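PDB 2B6N: proteinase K from Serratia sp., which probably hydrolyses internal peptide bonds in proteins, as a calcium-binding serine endopeptidase of the subtilase (peptidase S8) family. Local coordinates for residues P4-G9 with L20-H25; D14-P19 with L273-A278; D29-T34 with A88-V93; L43-E48 with T212-T217. All coordinates share one frame; numbering follows the deposited sequence.

Contact 1 comes first along the chain. It closes a short loop that carries the rest of helix 8-13 and pairs strand 2-4 with strand 23-25. Contact 2 crosses it, because D14-P19 lies inside that loop while L273-A278 is the C-terminal end of this chain. The two share the calcium ion and touch where H25 N meets D14 OD2. Contact 3 opens next and brings strands 34-39 and 92-97 together in the central parallel sheet. Contact 4 crosses contact 3 and joins two surface loops, one after strand 34-39 and one before strand 217-220. Contacts 3 and 4 both nest inside the long loop closed by contact 2.

Contact 1: P4-G9 with L20-H25. With CA (calcium ion), chain C.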
loop_
_atom_site.group_PDB
_atom_site.type_symbol
_atom_site.label_atom_id
_atom_site.label_comp_id
_atom_site.label_asym_id
_atom_site.label_seq_id
_atom_site.Cartn_x
_atom_site.Cartn_y
_atom_site.Cartn_z
ATOM N N PRO A 4 19.394 8.360 6.512
ATOM C CA PRO A 4 19.225 9.701 7.096
ATOM C C PRO A 4 18.345 10.570 6.189
ATOM O O PRO A 4 18.262 10.336 4.972
ATOM C CB PRO A 4 20.654 10.234 7.103
ATOM C CG PRO A 4 21.231 9.666 5.790
ATOM C CD PRO A 4 20.673 8.239 5.778
ATOM N N SER A 5 17.701 11.572 6.780
ATOM C CA SER A 5 16.825 12.493 6.051
ATOM C C SER A 5 15.786 11.811 5.139
ATOM O O SER A 5 15.604 12.224 3.982
ATOM C CB SER A 5 17.648 13.536 5.261
ATOM O OG SER A 5 18.374 14.375 6.165
ATOM N N PRO A 6 15.053 10.814 5.679
ATOM C CA PRO A 6 13.996 10.193 4.886
ATOM C C PRO A 6 12.797 11.125 4.782
ATOM O O PRO A 6 12.667 12.063 5.575
ATOM C CB PRO A 6 13.652 8.942 5.709
ATOM C CG PRO A 6 13.852 9.379 7.118
ATOM C CD PRO A 6 15.098 10.263 7.050
ATOM N N THR A 7 11.929 10.878 3.806
ATOM C CA THR A 7 10.643 11.552 3.752
ATOM C C THR A 7 9.858 11.165 5.021
ATOM O O THR A 7 10.166 10.146 5.640
ATOM C CB THR A 7 9.909 11.217 2.437
ATOM O OG1 THR A 7 8.794 12.096 2.272
ATOM C CG2 THR A 7 9.472 9.721 2.391
ATOM N N TRP A 8 8.870 11.983 5.407
ATOM C CA TRP A 8 8.258 11.875 6.743
ATOM C C TRP A 8 7.533 10.566 7.003
ATOM O O TRP A 8 7.591 10.052 8.119
ATOM C CB TRP A 8 7.355 13.083 7.087
ATOM C CG TRP A 8 5.887 12.960 6.713
ATOM C CD1 TRP A 8 5.293 13.451 5.574
ATOM C CD2 TRP A 8 4.849 12.301 7.455
ATOM N NE1 TRP A 8 3.947 13.171 5.586
ATOM C CE2 TRP A 8 3.651 12.446 6.715
ATOM C CE3 TRP A 8 4.813 11.598 8.675
ATOM C CZ2 TRP A 8 2.419 11.929 7.160
ATOM C CZ3 TRP A 8 3.596 11.058 9.104
ATOM C CH2 TRP A 8 2.408 11.240 8.342
ATOM N N GLY A 9 6.842 10.042 5.987
ATOM C CA GLY A 9 6.040 8.823 6.157
ATOM C C GLY A 9 6.863 7.668 6.686
ATOM O O GLY A 9 6.557 7.094 7.745
ATOM N N LEU A 20 9.585 13.267 14.893
ATOM C CA LEU A 20 10.337 12.519 13.871
ATOM C C LEU A 20 11.838 12.699 14.136
ATOM O O LEU A 20 12.267 13.801 14.454
ATOM C CB LEU A 20 9.972 13.051 12.468
ATOM C CG LEU A 20 8.514 12.811 12.073
ATOM C CD1 LEU A 20 8.180 13.480 10.732
ATOM C CD2 LEU A 20 8.204 11.304 12.052
ATOM N N ASP A 21 12.606 11.617 14.043
ATOM C CA ASP A 21 14.058 11.671 14.274
ATOM C C ASP A 21 14.930 11.756 12.998
ATOM O O ASP A 21 16.150 11.656 13.072
ATOM C CB ASP A 21 14.503 10.515 15.184
ATOM C CG ASP A 21 14.486 9.150 14.488
ATOM O OD1 ASP A 21 14.005 9.011 13.340
ATOM O OD2 ASP A 21 14.975 8.183 15.114
ATOM N N ASN A 22 14.311 11.961 11.833
ATOM C CA ASN A 22 15.078 12.145 10.586
ATOM C C ASN A 22 15.921 10.920 10.228
ATOM O O ASN A 22 17.036 11.036 9.682
ATOM C CB ASN A 22 15.984 13.391 10.686
ATOM C CG ASN A 22 16.356 13.971 9.324
ATOM O OD1 ASN A 22 17.544 14.219 9.022
ATOM N ND2 ASN A 22 15.356 14.206 8.510
ATOM N N ASN A 23 15.384 9.748 10.568
ATOM C CA ASN A 23 16.052 8.480 10.339
ATOM C C ASN A 23 15.057 7.375 10.024
ATOM O O ASN A 23 14.020 7.248 10.711
ATOM C CB ASN A 23 16.850 8.040 11.568
ATOM C CG ASN A 23 17.812 6.899 11.245
ATOM O OD1 ASN A 23 17.638 5.770 11.695
ATOM N ND2 ASN A 23 18.825 7.202 10.462
ATOM N N TYR A 24 15.373 6.582 9.000
ATOM C CA TYR A 24 14.580 5.382 8.694
ATOM C C TYR A 24 15.474 4.140 8.806
ATOM O O TYR A 24 16.311 3.879 7.936
ATOM C CB TYR A 24 13.856 5.461 7.332
ATOM C CG TYR A 24 13.102 4.178 7.012
ATOM C CD1 TYR A 24 12.156 3.669 7.906
ATOM C CD2 TYR A 24 13.348 3.464 5.842
ATOM C CE1 TYR A 24 11.473 2.488 7.655
ATOM C CE2 TYR A 24 12.648 2.266 5.565
ATOM C CZ TYR A 24 11.737 1.778 6.495
ATOM O OH TYR A 24 11.051 0.603 6.257
ATOM N N HIS A 25 15.307 3.411 9.904
ATOM C CA HIS A 25 16.097 2.206 10.151
ATOM C C HIS A 25 15.431 1.011 9.501
ATOM O O HIS A 25 14.203 0.889 9.548
ATOM C CB HIS A 25 16.214 1.959 11.665
ATOM C CG HIS A 25 16.983 0.721 12.007
ATOM N ND1 HIS A 25 18.354 0.717 12.139
ATOM C CD2 HIS A 25 16.580 -0.553 12.219
ATOM C CE1 HIS A 25 18.765 -0.513 12.405
ATOM N NE2 HIS A 25 17.708 -1.304 12.456
HETATM CA CA CA C . 12.295 7.586 12.283
HETATM O O HOH W 1 13.436 6.365 14.231
#
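P4 and N23 pair in the small antiparallel sheet of strands 2-4 and 23-25, next to the calcium site of this subtilase domain. They form a non-hydrogen-bonded pair, with P4 CA and N23 CA 4.7 Å apart. Just past the pair, S5 N donates to N22 O at 3.0 Å. This bond is bent, with 142° at the hydrogen, and the nitrogen sits above the carbonyl plane. A second bond joins the side chains. S5 OG donates to N22 OD1 at 3.0 Å, tilted 19° from the amide plane. N22 CG is anti to its own backbone N (chi1 -157°), and the amide beyond it lies beside S5. The P6 ring packs along the facing backbone. P6 CD is 3.3 Å from N22 C, and CG faces Y24 N. P6 CB also meets Y24 CB at 3.8 Å. The Y24 ring leads away from here, and its OH bonds to V87 O. Near the start of helix 8-13, L20 CD1 touches W8 CB at 3.8 Å and approaches the indole obliquely. W8 NE1 is bonded to S204 O. On the metal side, D21 OD1 binds the calcium ion at 2.5 Å and N23 O binds it at 2.4 Å. D11, D14, Q15 and a water complete the site. D21 OD1 also takes a weak bond from N23 N. N22 sits between these two ligand residues, and its two bonds from S5 are consistent with fixing the backbone that brings D21 OD1 and N23 O to the metal.

Contact 2: D14-P19 with L273-A278; sequences DQRNLP and LLFSLA. With CA (calcium ion), chain C.
R16 lays its side chain over F275, and the two cross at about a right angle. Beyond R16 CB the chain bends at chi2 (-64°), which turns CD back beside the main chain. R16 CD stands over the F275 ring face, 4.2 Å from its centroid, as a CH-pi contact. R16 NE follows, with F275 CE1 and CZ as its nearest ring atoms. R16 CZ comes over the ring centre, 3.6 Å from the centroid and 10° off the normal. This is a stacked cation-pi pair, and the guanidinium and ring planes are 11° apart. At the tip, R16 NH1 lies 3.3 Å from F275 CG, and NH2 lies 3.6 Å from F275 CE2. R16 NH1 has a polar partner as well, the carbonyl O of R256. The contact joins the C-terminal end of this chain, which follows strand 272-273, to the calcium-binding loop after helix 8-13. D14 OD1 and Q15 OE1 are both ligands of that calcium, each 2.4 Å from the metal. D14 OD2 is held by H25 N. Q15 NE2 donates to N17 O and P19 O. Both acceptors lie close to its amide plane, so these bonds and the metal on OE1 fix the turn of the amide. The main chain of this loop also touches the C-terminal end. Q15 N is 3.6 Å from F275 CE1, and L277 CD1 packs on D14 O. D14 CB meets S276 OG at 3.6 Å. One water donates to both Q15 O and L274 O.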
loop_
_atom_site.group_PDB
_atom_site.type_symbol
_atom_site.label_atom_id
_atom_site.label_comp_id
_atom_site.label_asym_id
_atom_site.label_seq_id
_atom_site.Cartn_x
_atom_site.Cartn_y
_atom_site.Cartn_z
ATOM N N ASP A 14 9.186 3.707 11.770
ATOM C CA ASP A 14 10.238 2.989 12.541
ATOM C C ASP A 14 10.447 3.474 13.998
ATOM O O ASP A 14 11.449 3.125 14.643
ATOM C CB ASP A 14 11.582 2.956 11.768
ATOM C CG ASP A 14 12.338 4.261 11.859
ATOM O OD1 ASP A 14 11.695 5.322 12.054
ATOM O OD2 ASP A 14 13.578 4.220 11.794
ATOM N N GLN A 15 9.494 4.248 14.517
ATOM C CA GLN A 15 9.565 4.781 15.880
ATOM C C GLN A 15 8.172 4.833 16.521
ATOM O O GLN A 15 7.154 4.940 15.815
ATOM C CB GLN A 15 10.222 6.174 15.865
ATOM C CG GLN A 15 9.535 7.186 14.928
ATOM C CD GLN A 15 10.251 8.509 14.894
ATOM O OE1 GLN A 15 11.126 8.730 14.049
ATOM N NE2 GLN A 15 9.894 9.405 15.819
ATOM N N ARG A 16 8.128 4.784 17.857
ATOM C CA ARG A 16 6.831 4.782 18.582
ATOM C C ARG A 16 6.248 6.187 18.740
ATOM O O ARG A 16 5.051 6.415 18.521
ATOM C CB ARG A 16 6.999 4.160 19.979
ATOM C CG ARG A 16 7.554 2.728 19.961
ATOM C CD ARG A 16 6.551 1.805 19.271
ATOM N NE ARG A 16 6.887 0.391 19.375
ATOM C CZ ARG A 16 6.181 -0.591 18.807
ATOM N NH1 ARG A 16 5.120 -0.305 18.053
ATOM N NH2 ARG A 16 6.571 -1.861 18.960
ATOM N N ASN A 17 7.112 7.115 19.134
ATOM C CA ASN A 17 6.712 8.459 19.534
ATOM C C ASN A 17 7.265 9.526 18.611
ATOM O O ASN A 17 8.360 9.352 18.043
ATOM C CB ASN A 17 7.228 8.744 20.951
ATOM C CG ASN A 17 6.843 7.664 21.944
ATOM O OD1 ASN A 17 5.682 7.285 22.034
ATOM N ND2 ASN A 17 7.815 7.176 22.704
ATOM N N LEU A 18 6.504 10.610 18.454
ATOM C CA LEU A 18 7.006 11.857 17.893
ATOM C C LEU A 18 7.918 12.524 18.943
ATOM O O LEU A 18 7.838 12.191 20.139
ATOM C CB LEU A 18 5.835 12.786 17.504
ATOM C CG LEU A 18 4.983 12.359 16.291
ATOM C CD1 LEU A 18 3.747 13.242 16.135
ATOM C CD2 LEU A 18 5.813 12.408 14.995
ATOM N N PRO A 19 8.799 13.438 18.511
ATOM C CA PRO A 19 8.963 13.957 17.141
ATOM C C PRO A 19 9.728 13.025 16.196
ATOM O O PRO A 19 10.414 12.107 16.642
ATOM C CB PRO A 19 9.757 15.253 17.366
ATOM C CG PRO A 19 10.611 14.930 18.544
ATOM C CD PRO A 19 9.755 14.072 19.446
ATOM N N LEU A 273 -1.030 2.305 14.953
ATOM C CA LEU A 273 -0.247 3.023 13.949
ATOM C C LEU A 273 0.873 2.110 13.456
ATOM O O LEU A 273 1.591 1.520 14.249
ATOM C CB LEU A 273 0.292 4.338 14.505
ATOM C CG LEU A 273 1.186 5.171 13.581
ATOM C CD1 LEU A 273 0.428 5.739 12.340
ATOM C CD2 LEU A 273 1.878 6.295 14.373
ATOM N N LEU A 274 1.000 1.998 12.135
ATOM C CA LEU A 274 1.996 1.147 11.495
ATOM C C LEU A 274 3.393 1.298 12.112
ATOM O O LEU A 274 3.878 2.425 12.302
ATOM C CB LEU A 274 2.066 1.463 9.995
ATOM C CG LEU A 274 3.032 0.612 9.166
ATOM C CD1 LEU A 274 2.624 -0.869 9.168
ATOM C CD2 LEU A 274 3.089 1.154 7.740
ATOM N N PHE A 275 4.013 0.157 12.416
ATOM C CA PHE A 275 5.383 0.115 12.975
ATOM C C PHE A 275 6.166 -0.952 12.216
ATOM O O PHE A 275 5.695 -2.093 12.067
ATOM C CB PHE A 275 5.350 -0.149 14.492
ATOM C CG PHE A 275 6.701 -0.126 15.142
ATOM C CD1 PHE A 275 7.328 1.090 15.426
ATOM C CD2 PHE A 275 7.358 -1.332 15.465
ATOM C CE1 PHE A 275 8.596 1.124 16.033
ATOM C CE2 PHE A 275 8.631 -1.307 16.070
ATOM C CZ PHE A 275 9.246 -0.079 16.356
ATOM N N SER A 276 7.345 -0.591 11.697
ATOM C CA SER A 276 8.033 -1.456 10.736
ATOM C C SER A 276 9.036 -2.455 11.327
ATOM O O SER A 276 9.537 -3.326 10.603
ATOM C CB SER A 276 8.759 -0.583 9.706
ATOM O OG SER A 276 9.753 0.189 10.357
ATOM N N LEU A 277 9.371 -2.295 12.606
ATOM C CA LEU A 277 10.422 -3.106 13.225
ATOM C C LEU A 277 9.884 -4.238 14.073
ATOM O O LEU A 277 8.736 -4.190 14.524
ATOM C CB LEU A 277 11.374 -2.230 14.043
ATOM C CG LEU A 277 11.992 -1.022 13.322
ATOM C CD1 LEU A 277 13.000 -0.326 14.220
ATOM C CD2 LEU A 277 12.631 -1.404 11.985
ATOM N N ALA A 278 10.742 -5.234 14.297
ATOM C CA ALA A 278 10.349 -6.541 14.822
ATOM C C ALA A 278 10.240 -6.568 16.327
ATOM O O ALA A 278 9.609 -5.715 16.947
ATOM C CB ALA A 278 11.331 -7.638 14.333
ATOM O OXT ALA A 278 10.773 -7.472 16.973
HETATM CA CA CA C . 12.295 7.586 12.283
HETATM O O HOH W 2 4.665 3.641 14.755
HETATM O O HOH W 1 13.436 6.365 14.231
#

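Contact 3: D29-T34 with A88-V93; sequences DGSGVT and AKNVNV
T34 and N92 form a parallel bridge in the central sheet of the subtilase fold, where strands 34-39 and 92-97 begin side by side. Their CA atoms are 4.6 Å apart. A type II turn from G30 to V33 precedes one strand, and a type I turn from A88 to V91 precedes the other. Backbone hydrogen bonds join the two approaches. N90 N donates to D29 O at 2.8 Å. N92 N donates to V33 O at 3.1 Å, nearly along the C=O axis. A CA-H...O contact supplements them, with V91 CA 3.5 Å from G30 O. The N92 side chain adds a weak bond, ND2 to the same V33 O, so that oxygen is met twice by one residue. The polar side chains of D29, S31 and N90 meet beside the turns. D29 OD1 accepts from S31 N on its anti side, tilted well out of the carboxylate plane, which makes an Asx turn. S31 OG lies 2.7 Å from D29 OD1 and 3.0 Å from N90 OD1, and its single proton may serve either. The D29 and N90 side chains lie alongside each other and head in one direction, their flat groups turned 55° apart. D29 N has a partner beyond the contact in D239 OD2. The apolar part is small. V33 CB packs on V91 CG2 at 4.1 Å, and V91 CG2 stands anti to its backbone N (chi1 of CG1 77°), close to V33 O. Both valines also rest on A235 of helix 223-240. At the bridge the two side chains share one sheet face and cross obliquely, with T34 OG1 3.9 Å from N92 CB.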
loop_
_atom_site.group_PDB
_atom_site.type_symbol
_atom_site.label_atom_id
_atom_site.label_comp_id
_atom_site.label_asym_id
_atom_site.label_seq_id
_atom_site.Cartn_x
_atom_site.Cartn_y
_atom_site.Cartn_z
ATOM N N ASP A 29 14.568 -5.803 4.075
ATOM C CA ASP A 29 14.347 -4.952 2.913
ATOM C C ASP A 29 13.385 -5.542 1.874
ATOM O O ASP A 29 13.270 -5.013 0.763
ATOM C CB ASP A 29 15.697 -4.611 2.263
ATOM C CG ASP A 29 16.465 -5.842 1.806
ATOM O OD1 ASP A 29 15.890 -6.950 1.767
ATOM O OD2 ASP A 29 17.663 -5.696 1.470
ATOM N N GLY A 30 12.712 -6.644 2.208
ATOM C CA GLY A 30 11.745 -7.216 1.260
ATOM C C GLY A 30 12.356 -8.163 0.237
ATOM O O GLY A 30 11.687 -8.566 -0.720
ATOM N N SER A 31 13.624 -8.536 0.439
ATOM C CA SER A 31 14.292 -9.547 -0.388
ATOM C C SER A 31 13.446 -10.808 -0.441
ATOM O O SER A 31 12.899 -11.235 0.588
ATOM C CB SER A 31 15.678 -9.888 0.182
ATOM O OG SER A 31 16.573 -8.814 -0.007
ATOM N N GLY A 32 13.302 -11.351 -1.652
ATOM C CA GLY A 32 12.596 -12.605 -1.875
ATOM C C GLY A 32 11.085 -12.486 -1.847
ATOM O O GLY A 32 10.379 -13.511 -1.926
ATOM N N VAL A 33 10.592 -11.248 -1.755
ATOM C CA VAL A 33 9.150 -10.958 -1.725
ATOM C C VAL A 33 8.744 -10.166 -2.972
ATOM O O VAL A 33 9.541 -9.386 -3.503
ATOM C CB VAL A 33 8.761 -10.133 -0.447
ATOM C CG1 VAL A 33 7.248 -9.852 -0.385
ATOM C CG2 VAL A 33 9.198 -10.854 0.816
ATOM N N THR A 34 7.518 -10.385 -3.454
ATOM C CA THR A 34 7.010 -9.645 -4.604
ATOM C C THR A 34 5.779 -8.844 -4.189
ATOM O O THR A 34 4.869 -9.364 -3.547
ATOM C CB THR A 34 6.650 -10.594 -5.768
ATOM O OG1 THR A 34 7.817 -11.325 -6.144
ATOM C CG2 THR A 34 6.178 -9.803 -6.995
ATOM N N ALA A 88 10.505 -1.008 1.740
ATOM C CA ALA A 88 11.163 -2.304 1.519
ATOM C C ALA A 88 12.055 -2.176 0.279
ATOM O O ALA A 88 11.629 -2.423 -0.848
ATOM C CB ALA A 88 10.114 -3.403 1.318
ATOM N N LYS A 89 13.296 -1.783 0.524
ATOM C CA LYS A 89 14.166 -1.242 -0.515
ATOM C C LYS A 89 14.756 -2.269 -1.481
ATOM O O LYS A 89 15.457 -1.891 -2.432
ATOM C CB LYS A 89 15.254 -0.383 0.133
ATOM C CG LYS A 89 14.656 0.775 0.984
ATOM C CD LYS A 89 15.730 1.662 1.564
ATOM C CE LYS A 89 15.121 2.759 2.440
ATOM N NZ LYS A 89 14.339 3.803 1.686
ATOM N N ASN A 90 14.476 -3.550 -1.260
ATOM C CA ASN A 90 14.914 -4.589 -2.208
ATOM C C ASN A 90 13.783 -5.517 -2.668
ATOM O O ASN A 90 14.035 -6.619 -3.209
ATOM C CB ASN A 90 16.071 -5.415 -1.630
ATOM C CG ASN A 90 16.850 -6.161 -2.696
ATOM O OD1 ASN A 90 17.204 -7.341 -2.525
ATOM N ND2 ASN A 90 17.133 -5.482 -3.798
ATOM N N VAL A 91 12.541 -5.080 -2.459
ATOM C CA VAL A 91 11.383 -5.871 -2.882
ATOM C C VAL A 91 11.274 -5.893 -4.408
ATOM O O VAL A 91 11.699 -4.945 -5.087
ATOM C CB VAL A 91 10.060 -5.326 -2.255
ATOM C CG1 VAL A 91 9.581 -4.061 -2.962
ATOM C CG2 VAL A 91 8.968 -6.397 -2.238
ATOM N N ASN A 92 10.731 -6.979 -4.956
ATOM C CA ASN A 92 10.331 -6.983 -6.369
ATOM C C ASN A 92 8.971 -6.317 -6.526
ATOM O O ASN A 92 8.088 -6.513 -5.695
ATOM C CB ASN A 92 10.305 -8.409 -6.901
ATOM C CG ASN A 92 11.622 -9.091 -6.704
ATOM O OD1 ASN A 92 12.631 -8.646 -7.244
ATOM N ND2 ASN A 92 11.643 -10.142 -5.871
ATOM N N VAL A 93 8.824 -5.514 -7.579
ATOM C CA VAL A 93 7.621 -4.738 -7.827
ATOM C C VAL A 93 7.042 -5.193 -9.158
ATOM O O VAL A 93 7.755 -5.235 -10.164
ATOM C CB VAL A 93 7.906 -3.215 -7.881
ATOM C CG1 VAL A 93 6.631 -2.417 -8.288
ATOM C CG2 VAL A 93 8.429 -2.722 -6.527
#

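Contact 4: L43-E48 with T212-T217; sequences LNTHNE and TSNSAT
H46 CG is anti to its backbone N (chi1 -160°), and N214 CG is anti to its carbonyl carbon (chi1 -71°); beyond these atoms the H46 ring meets A216 and the N214 amide meets T45. H46 NE2 donates to A216 O at 2.8 Å, with 151° at the hydrogen. The nitrogen lies in the carbonyl plane, on a lone pair. N214 O sits over the centre of the H46 ring, 3.2 Å above its plane. N214 O also accepts from N47 N at 2.8 Å, again on a lone pair. Further along, T45 OG1 donates to N214 OD1 at 2.8 Å. L43 CD2 lies 3.5 Å from S213 O, and also near N214 OD1. Two type I turns, L43 to H46 and S213 to A216, meet here at the surface. S213 OG accepts from S215 N, an ST turn within the second. The contact thus joins the loop after strand 34-39 to the loop before strand 217-220. H46 ND1 accepts from E48 N at 3.0 Å, close to the ring plane. With one ring nitrogen accepting and the other donating, H46 is consistent with a neutral imidazole protonated at NE2.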
loop_
_atom_site.group_PDB
_atom_site.type_symbol
_atom_site.label_atom_id
_atom_site.label_comp_id
_atom_site.label_asym_id
_atom_site.label_seq_id
_atom_site.Cartn_x
_atom_site.Cartn_y
_atom_site.Cartn_z
ATOM N N LEU A 43 5.883 3.190 -13.681
ATOM C CA LEU A 43 7.019 3.547 -14.537
ATOM C C LEU A 43 8.208 2.661 -14.129
ATOM O O LEU A 43 8.949 2.989 -13.194
ATOM C CB LEU A 43 7.364 5.046 -14.422
ATOM C CG LEU A 43 8.467 5.525 -15.383
ATOM C CD1 LEU A 43 7.946 5.598 -16.826
ATOM C CD2 LEU A 43 9.052 6.869 -14.942
ATOM N N ASN A 44 8.369 1.527 -14.821
ATOM C CA ASN A 44 9.363 0.516 -14.436
ATOM C C ASN A 44 10.793 1.036 -14.453
ATOM O O ASN A 44 11.630 0.578 -13.668
ATOM C CB ASN A 44 9.283 -0.734 -15.326
ATOM C CG ASN A 44 7.936 -1.431 -15.252
ATOM O OD1 ASN A 44 7.425 -1.918 -16.271
ATOM N ND2 ASN A 44 7.353 -1.488 -14.055
ATOM N N THR A 45 11.050 2.010 -15.324
ATOM C CA THR A 45 12.401 2.550 -15.527
ATOM C C THR A 45 12.778 3.610 -14.485
ATOM O O THR A 45 13.906 4.136 -14.504
ATOM C CB THR A 45 12.549 3.175 -16.930
ATOM O OG1 THR A 45 11.501 4.125 -17.133
ATOM C CG2 THR A 45 12.439 2.098 -18.030
ATOM N N HIS A 46 11.858 3.931 -13.580
ATOM C CA HIS A 46 12.175 4.962 -12.568
ATOM C C HIS A 46 13.412 4.587 -11.776
ATOM O O HIS A 46 13.616 3.407 -11.424
ATOM C CB HIS A 46 10.980 5.281 -11.638
ATOM C CG HIS A 46 11.105 6.609 -10.949
ATOM N ND1 HIS A 46 11.990 6.829 -9.913
ATOM C CD2 HIS A 46 10.488 7.797 -11.175
ATOM C CE1 HIS A 46 11.902 8.085 -9.518
ATOM N NE2 HIS A 46 11.004 8.696 -10.273
ATOM N N ASN A 47 14.265 5.589 -11.524
ATOM C CA ASN A 47 15.516 5.365 -10.784
ATOM C C ASN A 47 15.274 4.716 -9.420
ATOM O O ASN A 47 16.121 3.966 -8.943
ATOM C CB ASN A 47 16.262 6.679 -10.554
ATOM C CG ASN A 47 16.758 7.315 -11.840
ATOM O OD1 ASN A 47 16.923 6.651 -12.857
ATOM N ND2 ASN A 47 16.996 8.628 -11.788
ATOM N N GLU A 48 14.127 5.021 -8.804
ATOM C CA GLU A 48 13.741 4.420 -7.518
ATOM C C GLU A 48 13.788 2.893 -7.457
ATOM O O GLU A 48 14.024 2.319 -6.390
ATOM C CB GLU A 48 12.358 4.915 -7.069
ATOM C CG GLU A 48 12.387 6.318 -6.424
ATOM C CD GLU A 48 13.218 6.359 -5.163
ATOM O OE1 GLU A 48 12.750 5.876 -4.112
ATOM O OE2 GLU A 48 14.349 6.877 -5.233
ATOM N N THR A 212 6.565 11.195 -14.642
ATOM C CA THR A 212 6.922 12.165 -15.694
ATOM C C THR A 212 8.389 12.070 -16.167
ATOM O O THR A 212 8.702 12.491 -17.290
ATOM C CB THR A 212 6.565 13.600 -15.283
ATOM O OG1 THR A 212 7.175 13.892 -14.023
ATOM C CG2 THR A 212 5.048 13.779 -15.167
ATOM N N SER A 213 9.272 11.507 -15.336
ATOM C CA SER A 213 10.659 11.181 -15.737
ATOM C C SER A 213 11.239 10.128 -14.792
ATOM O O SER A 213 10.632 9.806 -13.741
ATOM C CB SER A 213 11.556 12.428 -15.731
ATOM O OG SER A 213 12.073 12.685 -14.426
ATOM N N ASN A 214 12.413 9.588 -15.127
ATOM C CA ASN A 214 12.995 8.558 -14.274
ATOM C C ASN A 214 13.504 9.078 -12.928
ATOM O O ASN A 214 13.920 8.287 -12.068
ATOM C CB ASN A 214 14.118 7.804 -14.987
ATOM C CG ASN A 214 13.599 6.905 -16.088
ATOM O OD1 ASN A 214 12.413 6.529 -16.109
ATOM N ND2 ASN A 214 14.484 6.576 -17.044
ATOM N N SER A 215 13.506 10.398 -12.765
ATOM C CA SER A 215 13.925 11.005 -11.507
ATOM C C SER A 215 12.804 11.807 -10.844
ATOM O O SER A 215 13.018 12.399 -9.784
ATOM C CB SER A 215 15.127 11.935 -11.746
ATOM O OG SER A 215 14.721 13.093 -12.457
ATOM N N ALA A 216 11.618 11.808 -11.450
ATOM C CA ALA A 216 10.503 12.662 -10.986
ATOM C C ALA A 216 9.921 12.217 -9.638
ATOM O O ALA A 216 9.864 11.028 -9.339
ATOM C CB ALA A 216 9.412 12.728 -12.013
ATOM N N THR A 217 9.510 13.201 -8.841
ATOM C CA THR A 217 8.859 12.929 -7.559
ATOM C C THR A 217 7.531 13.680 -7.517
ATOM O O THR A 217 7.268 14.531 -8.360
ATOM C CB THR A 217 9.739 13.372 -6.359
ATOM O OG1 THR A 217 10.090 14.756 -6.507
ATOM C CG2 THR A 217 11.010 12.531 -6.264
#